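Local coordinates for protein carbonic anhydrase (Unidentified, PDB 3R1W) that probably catalyses the reversible hydration of carbon dioxide to bicarbonate, as a trimeric carbonic anhydrase built on a left-handed beta-helix, at residues S45-A50 with G173-L178; G84-I89 with I119-I124. One frame throughout, in Å; residues are numbered along the deposited sequence.

Contact 1. Residues S45-A50 with G173-L178; sequences SVWPLA and GNYVRL
S45, in strand 45-46, and W47, just past its end, face helix 162-184, whose residues Y175 and L178 point toward them. The closest approach of the two backbones is between CA of S45 and CA of V176, 7.4 Å apart, and the gap is bridged entirely by side chains. Directly after the strand, a type II turn from W47 to A50 carries the chain round a corner of the coil, leaving the indole directed at the helix. The central element is an offset edge-to-face pair: Y175 presents its edge to a face of W47, with the Y175 ring and the indole six-membered ring 5.1 Å apart at their centroids and their planes at 80°. The closest atoms are CD1 of Y175 and CZ2 of W47, at 3.3 Å. The first torsion of Y175, -106°, lies well off a staggered value, a modest strain apparently accepted to turn that edge onto the indole. L178 meets the far end of the same ring system, its CG 3.6 Å from CH2 of W47. At the polar end, NE1 of W47 donates to OG of S45 over 2.8 Å, a bent bond (135°) with the oxygen tilted out of the indole plane. R53 of the second subunit makes a cation-pi contact with W47 and a hydrogen bond to OH of Y175, while F27 and H182 add further ring contacts to the indole. Replacing W47 by an alanine would probably leave the edge of Y175 without its aromatic face and open a gap beside L178. The contact is therefore apolar in its bulk, with the buried indole N-H satisfied locally and the tyrosine hydroxyl tied to the neighbouring subunit.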
ATOM      1  N   SER B  45      -3.785  18.386  -1.467  1.00  4.26           N
ATOM      2  CA  SER B  45      -4.249  17.608  -0.329  1.00  5.76           C
ATOM      3  C   SER B  45      -3.497  16.295  -0.286  1.00  8.23           C
ATOM      4  O   SER B  45      -3.332  15.632  -1.302  1.00  7.60           O
ATOM      5  CB  SER B  45      -5.753  17.355  -0.429  1.00  8.61           C
ATOM      6  OG  SER B  45      -6.112  16.695  -1.628  1.00  7.54           O
ATOM      7  N   VAL B  46      -3.031  15.940   0.903  1.00  6.05           N
ATOM      8  CA  VAL B  46      -2.298  14.704   1.090  1.00  5.56           C
ATOM      9  C   VAL B  46      -3.014  13.936   2.180  1.00  3.62           C
ATOM     10  O   VAL B  46      -3.170  14.421   3.295  1.00  6.24           O
ATOM     11  CB  VAL B  46      -0.840  14.958   1.480  1.00  6.30           C
ATOM     12  CG1 VAL B  46      -0.105  13.628   1.615  1.00  7.43           C
ATOM     13  CG2 VAL B  46      -0.151  15.837   0.424  1.00  7.17           C
ATOM     14  N   TRP B  47      -3.443  12.729   1.829  1.00  4.67           N
ATOM     15  CA  TRP B  47      -4.454  11.990   2.578  1.00  4.10           C
ATOM     16  C   TRP B  47      -3.831  10.947   3.506  1.00  2.83           C
ATOM     17  O   TRP B  47      -2.613  10.758   3.490  1.00  6.61           O
ATOM     18  CB  TRP B  47      -5.447  11.394   1.576  1.00  6.76           C
ATOM     19  CG  TRP B  47      -6.156  12.512   0.885  1.00  6.23           C
ATOM     20  CD1 TRP B  47      -5.755  13.167  -0.259  1.00  6.23           C
ATOM     21  CD2 TRP B  47      -7.343  13.175   1.331  1.00  4.71           C
ATOM     22  NE1 TRP B  47      -6.643  14.174  -0.560  1.00  7.87           N
ATOM     23  CE2 TRP B  47      -7.624  14.200   0.399  1.00  5.15           C
ATOM     24  CE3 TRP B  47      -8.206  12.991   2.421  1.00  7.79           C
ATOM     25  CZ2 TRP B  47      -8.735  15.034   0.525  1.00  7.42           C
ATOM     26  CZ3 TRP B  47      -9.303  13.818   2.546  1.00  9.74           C
ATOM     27  CH2 TRP B  47      -9.563  14.825   1.597  1.00  9.10           C
ATOM     28  N   PRO B  48      -4.654  10.306   4.359  1.00  4.05           N
ATOM     29  CA  PRO B  48      -4.034   9.473   5.392  1.00  6.22           C
ATOM     30  C   PRO B  48      -3.032   8.453   4.883  1.00  7.71           C
ATOM     31  O   PRO B  48      -3.261   7.755   3.890  1.00  7.32           O
ATOM     32  CB  PRO B  48      -5.237   8.775   6.039  1.00  9.03           C
ATOM     33  CG  PRO B  48      -6.326   9.792   5.925  1.00  6.75           C
ATOM     34  CD  PRO B  48      -6.110  10.429   4.560  1.00  6.69           C
ATOM     35  N   LEU B  49      -1.908   8.380   5.588  1.00  6.71           N
ATOM     36  CA  LEU B  49      -0.907   7.338   5.378  1.00  4.29           C
ATOM     37  C   LEU B  49      -0.263   7.369   3.987  1.00  8.86           C
ATOM     38  O   LEU B  49       0.144   6.326   3.468  1.00  7.93           O
ATOM     39  CB  LEU B  49      -1.495   5.958   5.686  1.00  6.56           C
ATOM     40  CG  LEU B  49      -2.145   5.846   7.073  1.00 14.33           C
ATOM     41  CD1 LEU B  49      -2.679   4.433   7.331  1.00 15.50           C
ATOM     42  CD2 LEU B  49      -1.163   6.248   8.169  1.00 14.70           C
ATOM     43  N   ALA B  50      -0.176   8.558   3.390  1.00  4.22           N
ATOM     44  CA  ALA B  50       0.623   8.755   2.178  1.00  4.94           C
ATOM     45  C   ALA B  50       2.049   9.185   2.536  1.00  7.20           C
ATOM     46  O   ALA B  50       2.277   9.818   3.575  1.00  8.57           O
ATOM     47  CB  ALA B  50      -0.019   9.782   1.257  1.00  6.39           C
ATOM     48  N   GLY B 173     -11.683  19.472  -8.279  1.00  7.57           N
ATOM     49  CA  GLY B 173     -12.426  20.469  -7.523  1.00  9.05           C
ATOM     50  C   GLY B 173     -13.197  19.842  -6.372  1.00  8.82           C
ATOM     51  O   GLY B 173     -13.305  20.420  -5.297  1.00  9.23           O
ATOM     52  N   ASN B 174     -13.746  18.654  -6.599  1.00  5.09           N
ATOM     53  CA  ASN B 174     -14.447  17.946  -5.533  1.00  5.64           C
ATOM     54  C   ASN B 174     -13.493  17.621  -4.393  1.00  6.79           C
ATOM     55  O   ASN B 174     -13.874  17.679  -3.227  1.00  5.85           O
ATOM     56  CB  ASN B 174     -15.084  16.660  -6.049  1.00  4.84           C
ATOM     57  CG  ASN B 174     -15.850  15.924  -4.957  1.00 15.57           C
ATOM     58  OD1 ASN B 174     -16.796  16.464  -4.382  1.00 20.49           O
ATOM     59  ND2 ASN B 174     -15.438  14.702  -4.659  1.00 16.15           N
ATOM     60  N   TYR B 175     -12.246  17.288  -4.728  1.00  6.61           N
ATOM     61  CA  TYR B 175     -11.259  16.986  -3.686  1.00  4.86           C
ATOM     62  C   TYR B 175     -10.768  18.236  -2.950  1.00  8.81           C
ATOM     63  O   TYR B 175     -10.417  18.169  -1.769  1.00  8.35           O
ATOM     64  CB  TYR B 175     -10.097  16.119  -4.211  1.00  8.88           C
ATOM     65  CG  TYR B 175     -10.220  14.697  -3.698  1.00 10.18           C
ATOM     66  CD1 TYR B 175      -9.448  14.255  -2.630  1.00 10.73           C
ATOM     67  CD2 TYR B 175     -11.149  13.817  -4.249  1.00 12.36           C
ATOM     68  CE1 TYR B 175      -9.578  12.960  -2.139  1.00 13.72           C
ATOM     69  CE2 TYR B 175     -11.293  12.522  -3.762  1.00 12.74           C
ATOM     70  CZ  TYR B 175     -10.502  12.105  -2.704  1.00 14.10           C
ATOM     71  OH  TYR B 175     -10.624  10.824  -2.213  1.00 13.87           O
ATOM     72  N   VAL B 176     -10.758  19.374  -3.639  1.00  7.14           N
ATOM     73  CA  VAL B 176     -10.480  20.647  -2.967  1.00  8.43           C
ATOM     74  C   VAL B 176     -11.559  20.934  -1.916  1.00  9.22           C
ATOM     75  O   VAL B 176     -11.258  21.302  -0.774  1.00  7.64           O
ATOM     76  CB  VAL B 176     -10.359  21.816  -3.973  1.00  8.98           C
ATOM     77  CG1 VAL B 176     -10.362  23.169  -3.242  1.00 12.26           C
ATOM     78  CG2 VAL B 176      -9.098  21.660  -4.825  1.00 10.82           C
ATOM     79  N   ARG B 177     -12.823  20.767  -2.295  1.00  6.28           N
ATOM     80  CA  ARG B 177     -13.907  20.952  -1.343  1.00  7.76           C
ATOM     81  C   ARG B 177     -13.833  19.954  -0.187  1.00  9.41           C
ATOM     82  O   ARG B 177     -14.103  20.313   0.957  1.00  8.79           O
ATOM     83  CB  ARG B 177     -15.278  20.889  -2.033  1.00  9.88           C
ATOM     84  CG  ARG B 177     -15.573  22.089  -2.923  1.00 25.13           C
ATOM     85  CD  ARG B 177     -17.033  22.104  -3.363  1.00 39.12           C
ATOM     86  NE  ARG B 177     -17.397  20.887  -4.084  1.00 44.97           N
ATOM     87  CZ  ARG B 177     -17.197  20.709  -5.387  1.00 46.45           C
ATOM     88  NH1 ARG B 177     -16.636  21.673  -6.106  1.00 49.18           N
ATOM     89  NH2 ARG B 177     -17.554  19.572  -5.970  1.00 44.00           N
ATOM     90  N   LEU B 178     -13.455  18.709  -0.486  1.00  7.43           N
ATOM     91  CA  LEU B 178     -13.385  17.663   0.532  1.00  6.34           C
ATOM     92  C   LEU B 178     -12.263  17.981   1.505  1.00  6.12           C
ATOM     93  O   LEU B 178     -12.403  17.859   2.728  1.00  5.74           O
ATOM     94  CB  LEU B 178     -13.120  16.306  -0.121  1.00  5.15           C
ATOM     95  CG  LEU B 178     -13.081  15.131   0.852  1.00  5.85           C
ATOM     96  CD1 LEU B 178     -14.406  15.036   1.624  1.00  8.33           C
ATOM     97  CD2 LEU B 178     -12.773  13.833   0.091  1.00  5.96           C
TER

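Contact 2. Residues G84-I89 with I119-I124; sequences GGYPLI and IMDGAI
Y86 and D121 both hold CG anti to the carbonyl carbon (chi1 -68° and -77°): the torsion of Y86 directs its ring at the tight turn, so that CB of D121 lies over one face, and that of D121 lays the carboxylate alongside. The resulting CH-pi contact places CB of D121 4.0 Å from the centroid of the Y86 ring, displaced toward the rim. Beyond it the carboxylate lies at 22° to the ring plane, with OD2 of D121 3.7 Å from CD2 of Y86. Hydrogen bonds to T76 through OD2 and to H103 through OD1 occupy both oxygens, and so probably fix the rotation of the group. On the other flank of the ring, N of G122 approaches CD1 of Y86 at 3.6 Å. Glycine suits this place twice over: its phi is positive, and a CB would crowd CE1 of Y86. A water donates to O of D121 at 2.8 Å and also makes a weak, long bond to OH of Y86. The whole arrangement rests on the type II turn from M120 to A123, which rounds a corner between strands 118-119 and 124-125, as in the left-handed beta-helix of hexapeptide-repeat proteins.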
ATOM      1  N   GLY B  84      22.300  11.795 -13.272  1.00 14.98           N
ATOM      2  CA  GLY B  84      21.416  12.922 -13.024  1.00 16.90           C
ATOM      3  C   GLY B  84      20.208  12.596 -12.156  1.00 17.29           C
ATOM      4  O   GLY B  84      19.503  13.501 -11.706  1.00 14.58           O
ATOM      5  N   GLY B  85      19.965  11.306 -11.921  1.00 12.26           N
ATOM      6  CA  GLY B  85      18.809  10.872 -11.152  1.00 10.43           C
ATOM      7  C   GLY B  85      17.478  11.188 -11.827  1.00 14.30           C
ATOM      8  O   GLY B  85      17.439  11.601 -12.989  1.00 12.23           O
ATOM      9  N   TYR B  86      16.385  10.984 -11.093  1.00  7.13           N
ATOM     10  CA  TYR B  86      15.037  11.267 -11.583  1.00  8.24           C
ATOM     11  C   TYR B  86      14.243  11.960 -10.486  1.00 13.92           C
ATOM     12  O   TYR B  86      13.948  11.358  -9.447  1.00 13.25           O
ATOM     13  CB  TYR B  86      14.320   9.977 -11.992  1.00 12.72           C
ATOM     14  CG  TYR B  86      14.897   9.304 -13.214  1.00 14.86           C
ATOM     15  CD1 TYR B  86      14.570   9.743 -14.490  1.00 17.93           C
ATOM     16  CD2 TYR B  86      15.759   8.221 -13.095  1.00 14.96           C
ATOM     17  CE1 TYR B  86      15.092   9.128 -15.615  1.00 19.09           C
ATOM     18  CE2 TYR B  86      16.286   7.598 -14.217  1.00 20.40           C
ATOM     19  CZ  TYR B  86      15.951   8.059 -15.472  1.00 20.88           C
ATOM     20  OH  TYR B  86      16.477   7.446 -16.589  1.00 22.06           O
ATOM     21  N   PRO B  87      13.907  13.238 -10.699  1.00  9.18           N
ATOM     22  CA  PRO B  87      13.053  13.940  -9.743  1.00  6.19           C
ATOM     23  C   PRO B  87      11.601  13.593 -10.037  1.00  6.95           C
ATOM     24  O   PRO B  87      11.334  12.853 -10.986  1.00  9.64           O
ATOM     25  CB  PRO B  87      13.314  15.403 -10.078  1.00 10.23           C
ATOM     26  CG  PRO B  87      13.568  15.377 -11.562  1.00 10.06           C
ATOM     27  CD  PRO B  87      14.304  14.102 -11.828  1.00  9.19           C
ATOM     28  N   LEU B  88      10.687  14.124  -9.236  1.00  8.07           N
ATOM     29  CA  LEU B  88       9.265  13.872  -9.421  1.00  8.23           C
ATOM     30  C   LEU B  88       8.552  15.202  -9.621  1.00  5.98           C
ATOM     31  O   LEU B  88       8.557  16.058  -8.734  1.00  8.38           O
ATOM     32  CB  LEU B  88       8.704  13.142  -8.196  1.00  9.45           C
ATOM     33  CG  LEU B  88       7.209  12.833  -8.161  1.00 11.58           C
ATOM     34  CD1 LEU B  88       6.806  12.006  -9.365  1.00 11.15           C
ATOM     35  CD2 LEU B  88       6.896  12.101  -6.859  1.00 10.21           C
ATOM     36  N   ILE B  89       7.934  15.368 -10.786  1.00  7.84           N
ATOM     37  CA  ILE B  89       7.298  16.629 -11.145  1.00 10.48           C
ATOM     38  C   ILE B  89       5.838  16.348 -11.473  1.00  9.99           C
ATOM     39  O   ILE B  89       5.556  15.517 -12.332  1.00  8.78           O
ATOM     40  CB  ILE B  89       7.972  17.250 -12.380  1.00 10.95           C
ATOM     41  CG1 ILE B  89       9.458  17.501 -12.096  1.00 12.55           C
ATOM     42  CG2 ILE B  89       7.272  18.549 -12.782  1.00 16.60           C
ATOM     43  CD1 ILE B  89       9.691  18.497 -10.979  1.00 12.28           C
ATOM     44  N   ILE B 119       3.727   4.464 -11.687  1.00  4.43           N
ATOM     45  CA  ILE B 119       4.382   5.211 -12.763  1.00  6.79           C
ATOM     46  C   ILE B 119       5.862   5.291 -12.427  1.00  8.60           C
ATOM     47  O   ILE B 119       6.229   5.807 -11.374  1.00  9.69           O
ATOM     48  CB  ILE B 119       3.854   6.651 -12.863  1.00  7.57           C
ATOM     49  CG1 ILE B 119       2.334   6.700 -12.689  1.00 17.99           C
ATOM     50  CG2 ILE B 119       4.289   7.296 -14.181  1.00 12.65           C
ATOM     51  CD1 ILE B 119       1.566   5.944 -13.729  1.00 20.25           C
ATOM     52  N   MET B 120       6.706   4.829 -13.344  1.00  7.59           N
ATOM     53  CA  MET B 120       8.116   4.577 -13.033  1.00  8.46           C
ATOM     54  C   MET B 120       9.106   5.613 -13.595  1.00 10.11           C
ATOM     55  O   MET B 120       8.719   6.538 -14.303  1.00 10.06           O
ATOM     56  CB  MET B 120       8.474   3.158 -13.473  1.00  9.62           C
ATOM     57  CG  MET B 120       7.522   2.114 -12.866  1.00  8.66           C
ATOM     58  SD  MET B 120       7.823   0.425 -13.410  1.00 16.31           S
ATOM     59  CE  MET B 120       9.416   0.107 -12.665  1.00 17.78           C
ATOM     60  N   ASP B 121      10.383   5.448 -13.259  1.00  8.71           N
ATOM     61  CA  ASP B 121      11.399   6.463 -13.555  1.00 10.07           C
ATOM     62  C   ASP B 121      11.397   6.926 -15.009  1.00  9.85           C
ATOM     63  O   ASP B 121      11.444   6.113 -15.932  1.00 13.53           O
ATOM     64  CB  ASP B 121      12.805   5.953 -13.214  1.00 11.96           C
ATOM     65  CG  ASP B 121      13.110   5.985 -11.718  1.00 15.46           C
ATOM     66  OD1 ASP B 121      12.334   6.579 -10.952  1.00 16.41           O
ATOM     67  OD2 ASP B 121      14.153   5.419 -11.310  1.00 17.64           O
ATOM     68  N   GLY B 122      11.370   8.238 -15.197  1.00  9.94           N
ATOM     69  CA  GLY B 122      11.535   8.810 -16.517  1.00 10.88           C
ATOM     70  C   GLY B 122      10.282   8.768 -17.361  1.00 14.56           C
ATOM     71  O   GLY B 122      10.278   9.240 -18.499  1.00 14.66           O
ATOM     72  N   ALA B 123       9.207   8.211 -16.814  1.00 11.50           N
ATOM     73  CA  ALA B 123       7.935   8.236 -17.523  1.00 16.10           C
ATOM     74  C   ALA B 123       7.414   9.671 -17.630  1.00  8.43           C
ATOM     75  O   ALA B 123       7.636  10.491 -16.747  1.00  9.50           O
ATOM     76  CB  ALA B 123       6.907   7.327 -16.826  1.00 14.43           C
ATOM     77  N   ILE B 124       6.712   9.967 -18.718  1.00  9.67           N
ATOM     78  CA  ILE B 124       6.137  11.286 -18.914  1.00  8.57           C
ATOM     79  C   ILE B 124       4.660  11.146 -19.236  1.00 11.03           C
ATOM     80  O   ILE B 124       4.291  10.531 -20.232  1.00 17.79           O
ATOM     81  CB  ILE B 124       6.845  12.042 -20.067  1.00 13.31           C
ATOM     82  CG1 ILE B 124       8.306  12.312 -19.700  1.00 15.25           C
ATOM     83  CG2 ILE B 124       6.120  13.339 -20.381  1.00 13.37           C
ATOM     84  CD1 ILE B 124       9.144  12.857 -20.846  1.00 21.29           C
TER
HETATM   85  O   HOH W   1      13.696   5.716 -17.513  1.00 14.67           O

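In the fold
The two contacts show how the chemistry of contacts differs with their place in one beta-helix. Contact 1 is buried and joins an early coil of the helix to the C-terminal helix 162-184, which lies against one of its flat sides; aromatic and aliphatic groups dominate, and a second subunit takes part. Contact 2 is a surface contact on the opposite side of the chain's centre from contact 1, between the segment leading into strand 88-90 and the turn of a later coil, where a ring lies against an aspartate and a glycine with water at hand. They share no strand or helix, and their centres are about 23 Å apart, although contact 2 is nested along the chain within the loop closed by contact 1.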